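Local coordinates for protein techylectin-5A (Tachypleus tridentatus, PDB 1JC9) that recognises acetyl groups on the surfaces of microbes and red blood cells and agglutinates them, as a calcium-containing lectin of horseshoe crab innate immunity, at residues T47-I52 and L76-D81; G87-I92 and N138-F143. All blocks are in the same frame, centred on the assembly; numbering follows the deposited sequence.

In the fold
Contact 1 ties the first helix of the modelled chain to strand 76-81 through a disulfide, and contact 2 packs the next strand, 89-95, against strand 139-146; their centres lie about 10 Å apart. They are in series along the chain and share one sheet, since strands 76-81 and 89-95 are antiparallel neighbours: Val91 N lies 2.9 Å from Tyr79 O. A second, side-chain junction is the probable hydrogen bond between Asp48 OD2 and Tyr139 OH, 2.5 Å. Cys49 also rests on the strand of contact 2, its CB 3.5 Å from Trp89 O. Both contacts belong to the fibrinogen-like scaffold, away from the calcium ion and the acetylated-sugar pocket around Arg186 and Tyr236.

Contact 1. Residues T47-I52 and L76-D81; sequences TDCADI and LNVYCD
Cys49, in the first turn of helix 49-54, and Cys80, on strand 76-81, are joined covalently: their SG atoms lie 2.0 Å apart. The bridge has a chi3 of -83°, close to the perpendicular twist preferred by disulfides. Both sulfurs stand anti to their own carbonyl carbon and beside the backbone N (chi1 -65° in each), a near-symmetrical arrangement that brings the two CA atoms to 5.5 Å. No hydrogen bond runs between the segments, so the link is covalent and apolar.

The apolar packing across the contact is slight. Val78, one alternation earlier on the same strand face, presents its CG2 methyl to Cys49 SG at 3.8 Å. Tyr63 of strand 61-65 touches both Ile52 and Cys80, and the two cysteines are buried.

Hydrogen bonds within 47-52 shape the helix start that carries Cys49. Asp48 is the N-cap: its OD1 takes the amide N of Asp51 at 2.9 Å, nearly along the C-O axis, and more weakly that of Ala50. Its other oxygen, OD2, meets Arg137 in a salt bridge. Asp51 folds back over the same turn, and its OD2 accepts twice from Thr47: from the backbone N with its anti lone pair (2.8 Å), and from OG1 above the carboxylate plane (2.7 Å). The cap and the Thr47-Asp51 bonds thus fix the turn that carries Cys49, whose amide donates to Thr90 OG1.

The outcome is a capped N-terminal helix stapled by a disulfide to a strand of the antiparallel sheet, the disulfide-linked N-terminal part of the fibrinogen C-terminal domain.

Contact 2. Residues G87-I92 and N138-F143; sequences GGWTVI and NYMIRF
Arg142 meets Trp89 with its aliphatic chain rather than with its charge. CD lies over one face of the indole, 4.1 Å from the centroid of the six-membered ring and 25° off its normal, a CH-pi contact shifted toward the rim. The nearest atoms are Arg142 CB and Trp89 CZ3, 3.5 Å apart. With CG anti to the backbone N and the chain extended as far as NE, the side chain crosses the indole at about a right angle and carries the guanidinium beyond the six-membered ring, its plane turned 57° from that of the indole. There NE forms a salt bridge with Asp144, which occupies the charged end.

Met140, two residues earlier, adds a Met-aromatic contact: its SD approaches Trp89 CH2 to 4.2 Å, obliquely to the ring. The indole is also held by its own N-H, since NE1 donates to the carbonyl of Thr84.

Three residues beyond Trp89, Ile92 meets Ile141, which lies between Met140 and Arg142, CD1 to CD1 at 4.4 Å. Ile141 starts out away from the other strand, but its extended chain brings the terminal methyl back toward it.

The axes of segments 89-92 and 139-143 come within 8.9 Å and cross at -64°, without a hydrogen bond between the segments; each strand pairs instead with strand 250-261. At the start of the first, Gly88 and Trp89 both face Asp81, forming a G1 beta bulge. Side chains thus bridge two strands that share a common neighbour, an arrangement consistent with a strongly twisted or curled antiparallel sheet in this fibrinogen-like domain.

Contact 1. Residues T47-I52 and L76-D81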
ATOM      1  N   THR A  47     -12.121   9.178 -12.943  1.00 21.30           N
ATOM      2  CA  THR A  47     -10.676   9.144 -12.714  1.00 19.51           C
ATOM      3  C   THR A  47     -10.218   8.255 -11.557  1.00 20.41           C
ATOM      4  O   THR A  47      -9.020   7.979 -11.417  1.00 19.81           O
ATOM      5  CB  THR A  47     -10.126  10.569 -12.471  1.00 21.56           C
ATOM      6  OG1 THR A  47     -10.650  11.088 -11.239  1.00 20.93           O
ATOM      7  CG2 THR A  47     -10.523  11.492 -13.621  1.00 19.60           C
ATOM      8  N   ASP A  48     -11.164   7.827 -10.726  1.00 17.98           N
ATOM      9  CA  ASP A  48     -10.864   6.961  -9.587  1.00 18.79           C
ATOM     10  C   ASP A  48     -12.163   6.413  -9.007  1.00 19.08           C
ATOM     11  O   ASP A  48     -13.236   6.644  -9.552  1.00 19.19           O
ATOM     12  CB  ASP A  48     -10.087   7.724  -8.502  1.00 17.24           C
ATOM     13  CG  ASP A  48     -10.863   8.907  -7.944  1.00 19.03           C
ATOM     14  OD1 ASP A  48     -12.111   8.856  -7.951  1.00 18.03           O
ATOM     15  OD2 ASP A  48     -10.225   9.883  -7.484  1.00 18.20           O
ATOM     16  N   CYS A  49     -12.072   5.695  -7.893  1.00 19.81           N
ATOM     17  CA  CYS A  49     -13.263   5.128  -7.278  1.00 19.32           C
ATOM     18  C   CYS A  49     -14.225   6.145  -6.655  1.00 20.41           C
ATOM     19  O   CYS A  49     -15.412   5.857  -6.511  1.00 21.31           O
ATOM     20  CB  CYS A  49     -12.862   4.098  -6.234  1.00 18.11           C
ATOM     21  SG  CYS A  49     -12.032   2.638  -6.925  1.00 17.76           S
ATOM     22  N   ALA A  50     -13.728   7.317  -6.267  1.00 19.61           N
ATOM     23  CA  ALA A  50     -14.607   8.336  -5.695  1.00 21.04           C
ATOM     24  C   ALA A  50     -15.558   8.798  -6.798  1.00 23.33           C
ATOM     25  O   ALA A  50     -16.750   9.001  -6.556  1.00 23.77           O
ATOM     26  CB  ALA A  50     -13.787   9.519  -5.173  1.00 21.32           C
ATOM     27  N   ASP A  51     -15.023   8.963  -8.011  1.00 22.63           N
ATOM     28  CA  ASP A  51     -15.829   9.371  -9.156  1.00 24.06           C
ATOM     29  C   ASP A  51     -16.857   8.287  -9.463  1.00 25.53           C
ATOM     30  O   ASP A  51     -18.018   8.581  -9.757  1.00 25.83           O
ATOM     31  CB  ASP A  51     -14.959   9.581 -10.403  1.00 24.35           C
ATOM     32  CG  ASP A  51     -14.169  10.873 -10.359  1.00 23.49           C
ATOM     33  OD1 ASP A  51     -14.420  11.700  -9.461  1.00 22.83           O
ATOM     34  OD2 ASP A  51     -13.304  11.065 -11.237  1.00 25.06           O
ATOM     35  N   ILE A  52     -16.419   7.033  -9.406  1.00 25.72           N
ATOM     36  CA  ILE A  52     -17.303   5.900  -9.671  1.00 27.76           C
ATOM     37  C   ILE A  52     -18.491   5.933  -8.712  1.00 28.80           C
ATOM     38  O   ILE A  52     -19.629   5.675  -9.108  1.00 28.08           O
ATOM     39  CB  ILE A  52     -16.560   4.549  -9.494  1.00 26.82           C
ATOM     40  CG1 ILE A  52     -15.484   4.389 -10.573  1.00 26.60           C
ATOM     41  CG2 ILE A  52     -17.548   3.394  -9.547  1.00 24.93           C
ATOM     42  CD1 ILE A  52     -16.024   4.139 -11.959  1.00 26.54           C
ATOM     43  N   LEU A  76      -7.205   1.701 -16.338  1.00 20.85           N
ATOM     44  CA  LEU A  76      -6.863   0.622 -15.421  1.00 22.33           C
ATOM     45  C   LEU A  76      -8.080   0.022 -14.764  1.00 22.10           C
ATOM     46  O   LEU A  76      -9.096   0.697 -14.587  1.00 19.38           O
ATOM     47  CB  LEU A  76      -5.985   1.155 -14.279  1.00 25.04           C
ATOM     48  CG  LEU A  76      -4.995   2.282 -14.539  1.00 27.06           C
ATOM     49  CD1 LEU A  76      -4.646   2.967 -13.227  1.00 28.56           C
ATOM     50  CD2 LEU A  76      -3.757   1.720 -15.225  1.00 28.47           C
ATOM     51  N   ASN A  77      -7.956  -1.247 -14.390  1.00 21.94           N
ATOM     52  CA  ASN A  77      -9.005  -1.926 -13.651  1.00 23.24           C
ATOM     53  C   ASN A  77      -8.525  -1.835 -12.211  1.00 22.52           C
ATOM     54  O   ASN A  77      -7.432  -2.301 -11.882  1.00 23.37           O
ATOM     55  CB  ASN A  77      -9.127  -3.400 -14.044  1.00 26.48           C
ATOM     56  CG  ASN A  77      -9.968  -3.603 -15.283  1.00 29.77           C
ATOM     57  OD1 ASN A  77     -11.038  -3.012 -15.422  1.00 31.32           O
ATOM     58  ND2 ASN A  77      -9.496  -4.452 -16.189  1.00 32.62           N
ATOM     59  N   VAL A  78      -9.323  -1.216 -11.355  1.00 21.20           N
ATOM     60  CA  VAL A  78      -8.948  -1.088  -9.960  1.00 20.46           C
ATOM     61  C   VAL A  78     -10.050  -1.649  -9.080  1.00 21.79           C
ATOM     62  O   VAL A  78     -11.199  -1.777  -9.510  1.00 21.17           O
ATOM     63  CB  VAL A  78      -8.719   0.391  -9.563  1.00 18.39           C
ATOM     64  CG1 VAL A  78      -7.586   0.978 -10.376  1.00 19.09           C
ATOM     65  CG2 VAL A  78     -10.000   1.194  -9.772  1.00 16.83           C
ATOM     66  N   TYR A  79      -9.701  -1.996  -7.848  1.00 21.27           N
ATOM     67  CA  TYR A  79     -10.707  -2.496  -6.936  1.00 20.63           C
ATOM     68  C   TYR A  79     -11.197  -1.328  -6.104  1.00 19.78           C
ATOM     69  O   TYR A  79     -10.406  -0.599  -5.501  1.00 19.19           O
ATOM     70  CB  TYR A  79     -10.147  -3.582  -6.021  1.00 22.01           C
ATOM     71  CG  TYR A  79     -11.231  -4.235  -5.203  1.00 24.16           C
ATOM     72  CD1 TYR A  79     -11.724  -3.629  -4.045  1.00 24.78           C
ATOM     73  CD2 TYR A  79     -11.804  -5.437  -5.615  1.00 25.11           C
ATOM     74  CE1 TYR A  79     -12.764  -4.206  -3.318  1.00 26.17           C
ATOM     75  CE2 TYR A  79     -12.841  -6.020  -4.897  1.00 27.74           C
ATOM     76  CZ  TYR A  79     -13.315  -5.403  -3.754  1.00 27.91           C
ATOM     77  OH  TYR A  79     -14.345  -5.985  -3.055  1.00 31.55           O
ATOM     78  N   CYS A  80     -12.510  -1.145  -6.090  1.00 18.93           N
ATOM     79  CA  CYS A  80     -13.117  -0.066  -5.334  1.00 19.01           C
ATOM     80  C   CYS A  80     -13.795  -0.585  -4.070  1.00 19.48           C
ATOM     81  O   CYS A  80     -14.642  -1.473  -4.130  1.00 19.74           O
ATOM     82  CB  CYS A  80     -14.171   0.649  -6.180  1.00 17.70           C
ATOM     83  SG  CYS A  80     -13.562   1.531  -7.649  1.00 18.71           S
ATOM     84  N   ASP A  81     -13.401  -0.040  -2.927  1.00 19.42           N
ATOM     85  CA  ASP A  81     -14.010  -0.401  -1.655  1.00 20.42           C
ATOM     86  C   ASP A  81     -15.092   0.662  -1.474  1.00 21.03           C
ATOM     87  O   ASP A  81     -14.785   1.824  -1.202  1.00 20.07           O
ATOM     88  CB  ASP A  81     -12.985  -0.304  -0.525  1.00 20.66           C
ATOM     89  CG  ASP A  81     -13.612  -0.441   0.855  1.00 21.81           C
ATOM     90  OD1 ASP A  81     -14.860  -0.476   0.958  1.00 21.10           O
ATOM     91  OD2 ASP A  81     -12.848  -0.500   1.839  1.00 21.56           O
TER

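Contact 2. Residues G87-I92 and N138-F143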
ATOM      1  N   GLY A  87     -17.282   4.732   1.484  1.00 25.97           N
ATOM      2  CA  GLY A  87     -16.850   4.226   0.194  1.00 24.91           C
ATOM      3  C   GLY A  87     -16.047   5.211  -0.636  1.00 23.54           C
ATOM      4  O   GLY A  87     -15.609   6.254  -0.146  1.00 22.19           O
ATOM      5  N   GLY A  88     -15.843   4.863  -1.902  1.00 23.79           N
ATOM      6  CA  GLY A  88     -15.095   5.724  -2.800  1.00 22.12           C
ATOM      7  C   GLY A  88     -13.595   5.527  -2.708  1.00 21.70           C
ATOM      8  O   GLY A  88     -12.829   6.341  -3.235  1.00 20.49           O
ATOM      9  N   TRP A  89     -13.171   4.449  -2.050  1.00 19.47           N
ATOM     10  CA  TRP A  89     -11.746   4.163  -1.887  1.00 17.86           C
ATOM     11  C   TRP A  89     -11.180   3.335  -3.029  1.00 17.21           C
ATOM     12  O   TRP A  89     -11.778   2.339  -3.440  1.00 18.74           O
ATOM     13  CB  TRP A  89     -11.482   3.401  -0.581  1.00 17.86           C
ATOM     14  CG  TRP A  89     -11.895   4.100   0.676  1.00 19.49           C
ATOM     15  CD1 TRP A  89     -13.082   3.955   1.345  1.00 19.73           C
ATOM     16  CD2 TRP A  89     -11.114   5.031   1.443  1.00 18.85           C
ATOM     17  NE1 TRP A  89     -13.083   4.734   2.481  1.00 19.66           N
ATOM     18  CE2 TRP A  89     -11.890   5.404   2.564  1.00 19.19           C
ATOM     19  CE3 TRP A  89      -9.834   5.582   1.291  1.00 18.07           C
ATOM     20  CZ2 TRP A  89     -11.426   6.308   3.533  1.00 19.24           C
ATOM     21  CZ3 TRP A  89      -9.372   6.482   2.255  1.00 18.83           C
ATOM     22  CH2 TRP A  89     -10.169   6.833   3.361  1.00 17.08           C
ATOM     23  N   THR A  90     -10.027   3.747  -3.546  1.00 17.58           N
ATOM     24  CA  THR A  90      -9.373   2.998  -4.612  1.00 16.86           C
ATOM     25  C   THR A  90      -8.306   2.189  -3.892  1.00 16.70           C
ATOM     26  O   THR A  90      -7.412   2.754  -3.267  1.00 17.42           O
ATOM     27  CB  THR A  90      -8.700   3.927  -5.645  1.00 16.03           C
ATOM     28  OG1 THR A  90      -9.685   4.788  -6.222  1.00 17.28           O
ATOM     29  CG2 THR A  90      -8.041   3.115  -6.751  1.00 14.80           C
ATOM     30  N   VAL A  91      -8.406   0.868  -3.960  1.00 16.77           N
ATOM     31  CA  VAL A  91      -7.445   0.018  -3.271  1.00 18.22           C
ATOM     32  C   VAL A  91      -6.168  -0.116  -4.087  1.00 17.59           C
ATOM     33  O   VAL A  91      -6.222  -0.389  -5.286  1.00 17.49           O
ATOM     34  CB  VAL A  91      -8.050  -1.379  -2.994  1.00 17.98           C
ATOM     35  CG1 VAL A  91      -7.065  -2.236  -2.212  1.00 18.82           C
ATOM     36  CG2 VAL A  91      -9.358  -1.230  -2.214  1.00 19.21           C
ATOM     37  N   ILE A  92      -5.021   0.086  -3.439  1.00 16.64           N
ATOM     38  CA  ILE A  92      -3.746  -0.011  -4.137  1.00 16.92           C
ATOM     39  C   ILE A  92      -2.888  -1.184  -3.678  1.00 17.06           C
ATOM     40  O   ILE A  92      -1.875  -1.488  -4.305  1.00 16.60           O
ATOM     41  CB  ILE A  92      -2.917   1.299  -4.001  1.00 18.22           C
ATOM     42  CG1 ILE A  92      -2.514   1.528  -2.544  1.00 17.76           C
ATOM     43  CG2 ILE A  92      -3.722   2.485  -4.526  1.00 17.44           C
ATOM     44  CD1 ILE A  92      -1.591   2.731  -2.349  1.00 19.18           C
ATOM     45  N   ASN A 138      -5.218  15.776  -4.775  1.00 21.72           N
ATOM     46  CA  ASN A 138      -4.809  15.483  -3.405  1.00 22.83           C
ATOM     47  C   ASN A 138      -5.566  14.332  -2.749  1.00 20.95           C
ATOM     48  O   ASN A 138      -6.785  14.367  -2.606  1.00 20.77           O
ATOM     49  CB  ASN A 138      -4.915  16.754  -2.557  1.00 23.11           C
ATOM     50  CG  ASN A 138      -4.184  16.633  -1.236  1.00 26.72           C
ATOM     51  OD1 ASN A 138      -3.144  15.984  -1.146  1.00 27.61           O
ATOM     52  ND2 ASN A 138      -4.716  17.276  -0.205  1.00 27.39           N
ATOM     53  N   TYR A 139      -4.818  13.310  -2.346  1.00 19.48           N
ATOM     54  CA  TYR A 139      -5.392  12.127  -1.718  1.00 19.48           C
ATOM     55  C   TYR A 139      -4.902  11.871  -0.306  1.00 19.32           C
ATOM     56  O   TYR A 139      -3.842  12.343   0.101  1.00 20.78           O
ATOM     57  CB  TYR A 139      -5.059  10.863  -2.525  1.00 17.95           C
ATOM     58  CG  TYR A 139      -5.752  10.732  -3.852  1.00 15.52           C
ATOM     59  CD1 TYR A 139      -5.256  11.364  -4.991  1.00 16.85           C
ATOM     60  CD2 TYR A 139      -6.915   9.978  -3.969  1.00 14.97           C
ATOM     61  CE1 TYR A 139      -5.908  11.243  -6.218  1.00 18.46           C
ATOM     62  CE2 TYR A 139      -7.573   9.853  -5.181  1.00 18.38           C
ATOM     63  CZ  TYR A 139      -7.069  10.487  -6.301  1.00 17.63           C
ATOM     64  OH  TYR A 139      -7.738  10.361  -7.491  1.00 18.01           O
ATOM     65  N   MET A 140      -5.697  11.109   0.437  1.00 19.40           N
ATOM     66  CA  MET A 140      -5.317  10.687   1.775  1.00 20.07           C
ATOM     67  C   MET A 140      -5.240   9.172   1.627  1.00 18.70           C
ATOM     68  O   MET A 140      -5.928   8.596   0.779  1.00 19.21           O
ATOM     69  CB  MET A 140      -6.370  11.071   2.823  1.00 23.60           C
ATOM     70  CG  MET A 140      -7.752  10.478   2.616  1.00 26.69           C
ATOM     71  SD  MET A 140      -8.830  10.803   4.044  1.00 35.45           S
ATOM     72  CE  MET A 140      -8.724  12.582   4.151  1.00 29.41           C
ATOM     73  N   ILE A 141      -4.386   8.526   2.407  1.00 17.95           N
ATOM     74  CA  ILE A 141      -4.274   7.080   2.325  1.00 17.41           C
ATOM     75  C   ILE A 141      -4.785   6.474   3.621  1.00 18.11           C
ATOM     76  O   ILE A 141      -4.556   7.008   4.703  1.00 19.46           O
ATOM     77  CB  ILE A 141      -2.806   6.621   2.074  1.00 16.38           C
ATOM     78  CG1 ILE A 141      -2.745   5.093   2.023  1.00 17.37           C
ATOM     79  CG2 ILE A 141      -1.886   7.143   3.165  1.00 14.72           C
ATOM     80  CD1 ILE A 141      -1.399   4.548   1.599  1.00 19.16           C
ATOM     81  N   ARG A 142      -5.507   5.369   3.505  1.00 18.77           N
ATOM     82  CA  ARG A 142      -6.026   4.695   4.682  1.00 18.61           C
ATOM     83  C   ARG A 142      -5.487   3.271   4.751  1.00 18.42           C
ATOM     84  O   ARG A 142      -5.464   2.564   3.744  1.00 16.80           O
ATOM     85  CB  ARG A 142      -7.560   4.667   4.652  1.00 18.56           C
ATOM     86  CG  ARG A 142      -8.174   3.820   5.759  1.00 20.58           C
ATOM     87  CD  ARG A 142      -9.705   3.912   5.812  1.00 20.82           C
ATOM     88  NE  ARG A 142     -10.233   2.903   6.731  1.00 25.33           N
ATOM     89  CZ  ARG A 142     -10.975   3.166   7.801  1.00 22.92           C
ATOM     90  NH1 ARG A 142     -11.298   4.415   8.104  1.00 25.29           N
ATOM     91  NH2 ARG A 142     -11.379   2.172   8.579  1.00 25.16           N
ATOM     92  N   PHE A 143      -5.035   2.868   5.936  1.00 18.76           N
ATOM     93  CA  PHE A 143      -4.536   1.515   6.156  1.00 19.76           C
ATOM     94  C   PHE A 143      -5.574   0.771   6.992  1.00 20.45           C
ATOM     95  O   PHE A 143      -5.952   1.234   8.063  1.00 21.58           O
ATOM     96  CB  PHE A 143      -3.217   1.507   6.948  1.00 18.97           C
ATOM     97  CG  PHE A 143      -2.029   2.045   6.191  1.00 19.55           C
ATOM     98  CD1 PHE A 143      -1.760   3.412   6.163  1.00 18.81           C
ATOM     99  CD2 PHE A 143      -1.158   1.177   5.535  1.00 17.01           C
ATOM    100  CE1 PHE A 143      -0.640   3.908   5.497  1.00 19.63           C
ATOM    101  CE2 PHE A 143      -0.038   1.663   4.866  1.00 18.34           C
ATOM    102  CZ  PHE A 143       0.222   3.030   4.848  1.00 17.81           C
TER